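Local structure of E1 (Kluyveromyces marxianus, 3VX6) at residues S162-D165 and I166-S169. The protein acts as an E1-like enzyme that activates the ubiquitin-like modifiers Atg8 and Atg12 for the two conjugation systems of autophagy. Numbering follows the deposited sequence.
Sequences SDSD and ISVS
S164 and V168 meet where the loop after strand 151-159 winds into helix 165-171. The evidence for a helical first turn is the bond from V168 N to S164 O, 2.7 Å long and nearly straight at 171°. The next bond of the series, S169 N to D165 O at 3.0 Å, is weak, its angle at the hydrogen falling to 130°. S164 turns its OG anti to the backbone N (chi1 -179°), and I166 N donates a capping bond to S164 OG at 3.3 Å; the position of OG is less certain, because the model crowds it.

The close side is formed by S164, S167 and the carbonyl of S162. S167 is buried; its CB lies 3.4 Å from S164 CB and 3.3 Å from S162 O, while its OG hydrogen-bonds to the carbonyl of A161, linking the helix back to the incoming chain. By contrast, D163, D165 and V168 are exposed. On this solvent side V168 CG2 lies 3.2 Å from D163 O, the CB of D163 points away from the helix residues, and D165 points away overall although its CB still touches I166 N. I166 and S169, three residues apart in the helix, touch I185 of strand 184-186, joining the helix to an edge strand of the mixed sheet. The whole is a serine N-cap opening a short surface helix, here in the Atg7 N-terminal domain.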
ATOM      1  N   SER A 162       4.754 -20.907  -6.371  1.00 59.33           N
ATOM      2  CA  SER A 162       5.620 -19.796  -6.749  1.00 62.15           C
ATOM      3  C   SER A 162       6.411 -20.192  -7.999  1.00 64.37           C
ATOM      4  O   SER A 162       6.875 -19.333  -8.746  1.00 64.62           O
ATOM      5  CB  SER A 162       6.599 -19.476  -5.612  1.00 61.60           C
ATOM      6  OG  SER A 162       5.942 -19.376  -4.357  1.00 62.75           O
ATOM      7  N   ASP A 163       6.543 -21.503  -8.216  1.00 67.34           N
ATOM      8  CA  ASP A 163       7.295 -22.066  -9.344  1.00 68.50           C
ATOM      9  C   ASP A 163       6.509 -22.151 -10.637  1.00 68.60           C
ATOM     10  O   ASP A 163       7.091 -22.340 -11.704  1.00 69.70           O
ATOM     11  CB  ASP A 163       7.773 -23.476  -9.004  1.00 69.77           C
ATOM     12  CG  ASP A 163       8.048 -23.651  -7.538  1.00 72.30           C
ATOM     13  OD1 ASP A 163       8.974 -22.986  -7.018  1.00 74.03           O
ATOM     14  OD2 ASP A 163       7.326 -24.446  -6.902  1.00 73.49           O
ATOM     15  N   SER A 164       5.189 -22.043 -10.540  1.00 68.59           N
ATOM     16  CA  SER A 164       4.330 -22.118 -11.714  1.00 68.08           C
ATOM     17  C   SER A 164       4.925 -21.350 -12.888  1.00 67.88           C
ATOM     18  O   SER A 164       5.587 -20.331 -12.699  1.00 67.37           O
ATOM     19  CB  SER A 164       2.949 -21.556 -11.386  1.00 68.39           C
ATOM     20  OG  SER A 164       2.096 -21.632 -12.513  1.00 71.68           O
ATOM     21  N   ASP A 165       4.712 -21.847 -14.100  1.00 68.02           N
ATOM     22  CA  ASP A 165       5.227 -21.151 -15.274  1.00 67.97           C
ATOM     23  C   ASP A 165       4.589 -19.776 -15.279  1.00 66.35           C
ATOM     24  O   ASP A 165       5.240 -18.784 -15.610  1.00 65.94           O
ATOM     25  CB  ASP A 165       4.864 -21.887 -16.569  1.00 70.32           C
ATOM     26  CG  ASP A 165       5.932 -22.876 -16.999  1.00 72.50           C
ATOM     27  OD1 ASP A 165       6.044 -23.953 -16.375  1.00 74.80           O
ATOM     28  OD2 ASP A 165       6.666 -22.571 -17.961  1.00 73.53           O
ATOM     29  N   ILE A 166       3.310 -19.734 -14.901  1.00 64.08           N
ATOM     30  CA  ILE A 166       2.547 -18.493 -14.846  1.00 60.45           C
ATOM     31  C   ILE A 166       2.974 -17.655 -13.637  1.00 58.73           C
ATOM     32  O   ILE A 166       2.994 -16.429 -13.710  1.00 57.82           O
ATOM     33  CB  ILE A 166       1.019 -18.779 -14.785  1.00 59.82           C
ATOM     34  CG1 ILE A 166       0.232 -17.472 -14.915  1.00 57.30           C
ATOM     35  CG2 ILE A 166       0.663 -19.497 -13.499  1.00 58.99           C
ATOM     36  CD1 ILE A 166       0.315 -16.854 -16.292  1.00 56.09           C
ATOM     37  N   SER A 167       3.318 -18.313 -12.530  1.00 56.55           N
ATOM     38  CA  SER A 167       3.761 -17.595 -11.338  1.00 55.48           C
ATOM     39  C   SER A 167       5.062 -16.896 -11.679  1.00 56.82           C
ATOM     40  O   SER A 167       5.200 -15.686 -11.491  1.00 58.15           O
ATOM     41  CB  SER A 167       4.007 -18.551 -10.171  1.00 54.68           C
ATOM     42  OG  SER A 167       2.797 -19.024  -9.616  1.00 54.34           O
ATOM     43  N   VAL A 168       6.020 -17.682 -12.169  1.00 56.45           N
ATOM     44  CA  VAL A 168       7.334 -17.184 -12.570  1.00 54.70           C
ATOM     45  C   VAL A 168       7.154 -16.066 -13.582  1.00 54.25           C
ATOM     46  O   VAL A 168       7.949 -15.139 -13.649  1.00 54.09           O
ATOM     47  CB  VAL A 168       8.174 -18.306 -13.227  1.00 54.93           C
ATOM     48  CG1 VAL A 168       9.490 -17.742 -13.743  1.00 53.38           C
ATOM     49  CG2 VAL A 168       8.423 -19.424 -12.222  1.00 53.70           C
ATOM     50  N   SER A 169       6.097 -16.178 -14.376  1.00 54.76           N
ATOM     51  CA  SER A 169       5.772 -15.190 -15.395  1.00 54.97           C
ATOM     52  C   SER A 169       5.426 -13.864 -14.720  1.00 55.39           C
ATOM     53  O   SER A 169       5.716 -12.783 -15.249  1.00 55.80           O
ATOM     54  CB  SER A 169       4.588 -15.693 -16.228  1.00 55.18           C
ATOM     55  OG  SER A 169       4.117 -14.710 -17.132  1.00 58.24           O
TER